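PDB 1FI2: oxalate oxidase 1 from Hordeum vulgare, which oxidises oxalate with molecular oxygen at a manganese centre, giving carbon dioxide and the hydrogen peroxide thought to serve cell-wall cross-linking and plant defence. Local coordinates for residues S39-K44 with V61-G66; H137-V142 with A147-S152. One frame throughout, in Å; residues are numbered along the deposited sequence.

Interaction 1 (S39-K44 with V61-G66); sequences SSKLTK and VAEWPG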
loop_
_atom_site.group_PDB
_atom_site.type_symbol
_atom_site.label_atom_id
_atom_site.label_comp_id
_atom_site.label_asym_id
_atom_site.label_seq_id
_atom_site.Cartn_x
_atom_site.Cartn_y
_atom_site.Cartn_z
ATOM N N SER A 39 -12.684 22.443 10.175
ATOM C CA SER A 39 -12.064 22.872 11.422
ATOM C C SER A 39 -11.644 24.339 11.381
ATOM O O SER A 39 -11.477 24.925 10.311
ATOM C CB SER A 39 -10.826 22.033 11.764
ATOM O OG SER A 39 -10.271 22.452 13.006
ATOM N N SER A 40 -11.602 24.957 12.557
ATOM C CA SER A 40 -11.161 26.344 12.660
ATOM C C SER A 40 -10.009 26.455 13.654
ATOM O O SER A 40 -9.631 27.562 14.042
ATOM C CB SER A 40 -12.308 27.250 13.115
ATOM O OG SER A 40 -12.580 26.986 14.483
ATOM N N LYS A 41 -9.407 25.323 14.013
ATOM C CA LYS A 41 -8.323 25.313 14.988
ATOM C C LYS A 41 -7.035 25.985 14.547
ATOM O O LYS A 41 -6.249 26.363 15.430
ATOM C CB LYS A 41 -8.048 23.877 15.474
ATOM C CG LYS A 41 -9.159 23.326 16.355
ATOM C CD LYS A 41 -8.854 21.936 16.890
ATOM C CE LYS A 41 -9.905 21.488 17.893
ATOM N NZ LYS A 41 -9.650 20.117 18.416
ATOM N N LEU A 42 -6.795 26.208 13.259
ATOM C CA LEU A 42 -5.583 26.881 12.812
ATOM C C LEU A 42 -5.800 28.347 12.473
ATOM O O LEU A 42 -4.920 28.990 11.890
ATOM C CB LEU A 42 -4.987 26.152 11.598
ATOM C CG LEU A 42 -4.726 24.654 11.769
ATOM C CD1 LEU A 42 -4.078 24.071 10.519
ATOM C CD2 LEU A 42 -3.858 24.366 12.986
ATOM N N THR A 43 -6.950 28.914 12.836
ATOM C CA THR A 43 -7.242 30.307 12.552
ATOM C C THR A 43 -6.355 31.286 13.314
ATOM O O THR A 43 -6.096 32.369 12.778
ATOM C CB THR A 43 -8.705 30.699 12.848
ATOM O OG1 THR A 43 -9.037 30.381 14.208
ATOM C CG2 THR A 43 -9.677 30.002 11.917
ATOM N N LYS A 44 -5.952 30.973 14.538
ATOM C CA LYS A 44 -5.166 31.903 15.337
ATOM C C LYS A 44 -3.723 31.465 15.549
ATOM O O LYS A 44 -3.373 30.286 15.522
ATOM C CB LYS A 44 -5.832 32.130 16.701
ATOM C CG LYS A 44 -7.253 32.659 16.620
ATOM C CD LYS A 44 -7.845 32.949 17.990
ATOM C CE LYS A 44 -9.271 33.465 17.858
ATOM N NZ LYS A 44 -9.847 33.862 19.172
ATOM N N VAL A 61 -5.140 13.682 13.678
ATOM C CA VAL A 61 -6.402 13.025 14.010
ATOM C C VAL A 61 -6.855 13.203 15.445
ATOM O O VAL A 61 -8.068 13.267 15.692
ATOM C CB VAL A 61 -6.343 11.534 13.620
ATOM C CG1 VAL A 61 -5.417 10.754 14.543
ATOM C CG2 VAL A 61 -7.737 10.923 13.585
ATOM N N ALA A 62 -5.963 13.408 16.405
ATOM C CA ALA A 62 -6.348 13.683 17.785
ATOM C C ALA A 62 -7.046 15.032 17.921
ATOM O O ALA A 62 -7.881 15.206 18.817
ATOM C CB ALA A 62 -5.116 13.624 18.677
ATOM N N GLU A 63 -6.720 15.991 17.063
ATOM C CA GLU A 63 -7.327 17.314 17.095
ATOM C C GLU A 63 -8.403 17.499 16.034
ATOM O O GLU A 63 -9.270 18.367 16.152
ATOM C CB GLU A 63 -6.237 18.383 16.927
ATOM C CG GLU A 63 -5.302 18.467 18.130
ATOM C CD GLU A 63 -6.027 18.994 19.357
ATOM O OE1 GLU A 63 -6.771 19.988 19.220
ATOM O OE2 GLU A 63 -5.856 18.421 20.450
ATOM N N TRP A 64 -8.371 16.682 14.990
ATOM C CA TRP A 64 -9.338 16.719 13.898
ATOM C C TRP A 64 -9.737 15.285 13.569
ATOM O O TRP A 64 -9.202 14.659 12.650
ATOM C CB TRP A 64 -8.750 17.395 12.664
ATOM C CG TRP A 64 -9.695 17.827 11.588
ATOM C CD1 TRP A 64 -11.060 17.772 11.594
ATOM C CD2 TRP A 64 -9.338 18.469 10.353
ATOM N NE1 TRP A 64 -11.570 18.297 10.432
ATOM C CE2 TRP A 64 -10.531 18.746 9.659
ATOM C CE3 TRP A 64 -8.119 18.821 9.764
ATOM C CZ2 TRP A 64 -10.549 19.357 8.405
ATOM C CZ3 TRP A 64 -8.135 19.432 8.524
ATOM C CH2 TRP A 64 -9.340 19.693 7.860
ATOM N N PRO A 65 -10.677 14.733 14.331
ATOM C CA PRO A 65 -11.072 13.343 14.197
ATOM C C PRO A 65 -11.648 12.960 12.855
ATOM O O PRO A 65 -11.549 11.786 12.470
ATOM C CB PRO A 65 -12.041 13.075 15.336
ATOM C CG PRO A 65 -12.390 14.388 15.915
ATOM C CD PRO A 65 -11.356 15.384 15.476
ATOM N N GLY A 66 -12.181 13.888 12.070
ATOM C CA GLY A 66 -12.703 13.617 10.745
ATOM C C GLY A 66 -11.643 13.210 9.730
ATOM O O GLY A 66 -11.987 12.677 8.671
HETATM O O HOH W 1 -11.000 20.096 14.664
#

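Interaction 2 (H137-V142 with A147-S152); sequences HFQFNV and AYMVVS. With MN (manganese (II) ion), chain B.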
loop_
_atom_site.group_PDB
_atom_site.type_symbol
_atom_site.label_atom_id
_atom_site.label_comp_id
_atom_site.label_asym_id
_atom_site.label_seq_id
_atom_site.Cartn_x
_atom_site.Cartn_y
_atom_site.Cartn_z
ATOM N N HIS A 137 14.919 17.678 9.325
ATOM C CA HIS A 137 14.696 19.004 8.748
ATOM C C HIS A 137 14.429 20.033 9.838
ATOM O O HIS A 137 14.170 19.663 10.988
ATOM C CB HIS A 137 13.546 18.959 7.737
ATOM C CG HIS A 137 12.234 18.505 8.295
ATOM N ND1 HIS A 137 12.032 17.208 8.720
ATOM C CD2 HIS A 137 11.055 19.146 8.489
ATOM C CE1 HIS A 137 10.801 17.077 9.153
ATOM N NE2 HIS A 137 10.167 18.234 9.035
ATOM N N PHE A 138 14.500 21.313 9.498
ATOM C CA PHE A 138 14.270 22.379 10.467
ATOM C C PHE A 138 13.847 23.672 9.775
ATOM O O PHE A 138 13.959 23.786 8.554
ATOM C CB PHE A 138 15.574 22.670 11.232
ATOM C CG PHE A 138 16.702 23.175 10.369
ATOM C CD1 PHE A 138 16.843 24.524 10.081
ATOM C CD2 PHE A 138 17.633 22.292 9.847
ATOM C CE1 PHE A 138 17.879 24.981 9.291
ATOM C CE2 PHE A 138 18.674 22.744 9.052
ATOM C CZ PHE A 138 18.797 24.090 8.768
ATOM N N GLN A 139 13.375 24.633 10.556
ATOM C CA GLN A 139 13.001 25.952 10.061
ATOM C C GLN A 139 13.553 26.986 11.054
ATOM O O GLN A 139 13.550 26.741 12.258
ATOM C CB GLN A 139 11.516 26.192 9.851
ATOM C CG GLN A 139 10.866 25.439 8.700
ATOM C CD GLN A 139 10.337 24.090 9.153
ATOM O OE1 GLN A 139 9.912 23.937 10.305
ATOM N NE2 GLN A 139 10.368 23.094 8.277
ATOM N N PHE A 140 14.044 28.108 10.550
ATOM C CA PHE A 140 14.617 29.161 11.391
ATOM C C PHE A 140 14.149 30.525 10.898
ATOM O O PHE A 140 14.305 30.833 9.713
ATOM C CB PHE A 140 16.138 29.027 11.355
ATOM C CG PHE A 140 16.925 29.973 12.209
ATOM C CD1 PHE A 140 17.036 29.775 13.572
ATOM C CD2 PHE A 140 17.620 31.028 11.638
ATOM C CE1 PHE A 140 17.775 30.634 14.363
ATOM C CE2 PHE A 140 18.369 31.891 12.420
ATOM C CZ PHE A 140 18.444 31.693 13.784
ATOM N N ASN A 141 13.556 31.341 11.770
ATOM C CA ASN A 141 13.060 32.656 11.367
ATOM C C ASN A 141 14.196 33.664 11.240
ATOM O O ASN A 141 14.729 34.137 12.243
ATOM C CB ASN A 141 11.998 33.143 12.356
ATOM C CG ASN A 141 11.341 34.446 11.946
ATOM O OD1 ASN A 141 11.671 35.018 10.908
ATOM N ND2 ASN A 141 10.406 34.928 12.757
ATOM N N VAL A 142 14.509 34.050 10.003
ATOM C CA VAL A 142 15.617 34.959 9.743
ATOM C C VAL A 142 15.159 36.397 9.535
ATOM O O VAL A 142 15.993 37.276 9.297
ATOM C CB VAL A 142 16.453 34.533 8.518
ATOM C CG1 VAL A 142 17.082 33.166 8.738
ATOM C CG2 VAL A 142 15.613 34.552 7.249
ATOM N N ALA A 147 6.909 35.047 11.944
ATOM C CA ALA A 147 6.637 34.317 10.708
ATOM C C ALA A 147 5.676 33.163 10.975
ATOM O O ALA A 147 5.542 32.751 12.129
ATOM C CB ALA A 147 7.928 33.791 10.100
ATOM N N TYR A 148 4.985 32.696 9.933
ATOM C CA TYR A 148 4.123 31.527 10.140
ATOM C C TYR A 148 3.966 30.744 8.842
ATOM O O TYR A 148 4.081 31.283 7.743
ATOM C CB TYR A 148 2.809 31.885 10.791
ATOM C CG TYR A 148 1.571 32.204 10.009
ATOM C CD1 TYR A 148 0.705 31.199 9.587
ATOM C CD2 TYR A 148 1.222 33.515 9.708
ATOM C CE1 TYR A 148 -0.449 31.488 8.879
ATOM C CE2 TYR A 148 0.074 33.822 8.999
ATOM C CZ TYR A 148 -0.757 32.803 8.591
ATOM O OH TYR A 148 -1.900 33.101 7.881
ATOM N N MET A 149 3.781 29.438 9.002
ATOM C CA MET A 149 3.588 28.529 7.884
ATOM C C MET A 149 2.480 27.531 8.218
ATOM O O MET A 149 2.167 27.308 9.388
ATOM C CB MET A 149 4.872 27.752 7.582
ATOM C CG MET A 149 5.366 26.912 8.744
ATOM S SD MET A 149 6.898 26.029 8.425
ATOM C CE MET A 149 6.900 24.847 9.778
ATOM N N VAL A 150 1.827 27.003 7.198
ATOM C CA VAL A 150 0.828 25.948 7.332
ATOM C C VAL A 150 1.288 24.780 6.457
ATOM O O VAL A 150 1.608 25.007 5.287
ATOM C CB VAL A 150 -0.578 26.402 6.920
ATOM C CG1 VAL A 150 -1.557 25.235 6.982
ATOM C CG2 VAL A 150 -1.094 27.542 7.792
ATOM N N VAL A 151 1.390 23.583 7.026
ATOM C CA VAL A 151 1.850 22.420 6.283
ATOM C C VAL A 151 0.814 21.297 6.296
ATOM O O VAL A 151 -0.041 21.220 7.179
ATOM C CB VAL A 151 3.188 21.873 6.816
ATOM C CG1 VAL A 151 4.247 22.956 6.991
ATOM C CG2 VAL A 151 3.002 21.129 8.132
ATOM N N SER A 152 0.941 20.393 5.332
ATOM C CA SER A 152 0.088 19.220 5.233
ATOM C C SER A 152 0.985 17.982 5.236
ATOM O O SER A 152 2.168 18.071 4.915
ATOM C CB SER A 152 -0.772 19.223 3.976
ATOM O OG SER A 152 -1.661 20.323 3.949
HETATM MN MN MN B . 8.274 19.030 9.913
HETATM O O HOH W 2 8.613 21.141 9.269
HETATM O O HOH W 3 6.466 19.769 11.368
#

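Interaction 1 (S39-K44 with V61-G66)
One ammonium group grips a single residue twice: NZ of K41 bonds both the backbone carbonyl and the carboxylate of E63. It meets E63 O at 2.9 Å, on a lone pair in the carbonyl plane, and forms a salt bridge to E63 OE1 at 3.0 Å, arriving from above the carboxylate plane, some 50° out of it. The lysine reaches this far because its chain is extended beyond CG, whereas the bend of E63 at chi2 (-68°) leaves OE1 and the backbone O facing the same ammonium group. A water joins the same spot, donating to E63 O and lying 3.0 Å from S39 OG. The contact links two loops of the germin cupin that flank strand 54-59, and on the lysine side the backbone is shaped by an ST turn, K41 N donating almost straight to S39 OG, overlapping a type I turn from S40 to T43. CB of S39 lies over a face of the W64 indole, a CH-pi contact 4.0 Å from CB to the five-ring centroid. L59 touches both S39 and W64, while S39 extends the sheet into a neighbouring subunit, whose T128 packs on W64.

Interaction 2 (H137-V142 with A147-S152)
Strands 137-141 and 147-153 belong to different sheets and approach face to face, with no hydrogen bond between the two segments. The backbones are closest near the connecting turn, where the CA atoms of N141 and A147 are 6.7 Å apart, and they have diverged to 10.0 Å between the CA atoms of Q139 and M149. At the close end the amide of N141 lies against the methyl of A147, with N141 ND2 3.8 Å from A147 CB; that amide is held by the turn itself, OD1 accepting from G143 N and ND2 donating to T145 O. Deeper in, Q139 and M149 cross at about a right angle. The thioether chain, extended beyond CG, carries its terminal methyl to the glutamine amide, M149 CE lying 3.2 Å from Q139 OE1. A bend at chi2 (90°) turns the same amide toward the metal: Q139 NE2 donates to a manganese-bound water at 2.8 Å, while OE1 accepts from N85, an oxalate-binding residue. Q139 is thus a second-shell group, beside H137, whose NE2 binds manganese at 2.2 Å. A leucine in place of Q139 would probably leave that water and the N85 amide without their mate. H88, H90 and E95 complete the protein ligands of this cupin site, set inside the jellyroll. Strands 84-89 and 103-109 border 137-141 in its sheet, 73-79 and 95-101 border 147-153 in the other, and M149 also packs on F129 of strand 128-131.

From the N terminus, the chain leaves short strand 38-39 and enters the loop of S39-K44, runs out along strand 54-59, and returns through V61-G66, where interaction 1 closes the excursion. Some seventy residues on, after the region from strand 84-89 to strand 95-101, which supplies the other manganese ligands, interaction 2 closes a much tighter turn, from H137-V142 to A147-S152. The two loops are in series, neither nested nor crossed. The centres of interactions 1 and 2 are about 19 Å apart, and the two do not touch. Interaction 1 ties together the loops at either end of a strand that is outermost within this chain; interaction 2 joins that strand's sheet to its partner across the interior. Both reach the same neighbouring subunit.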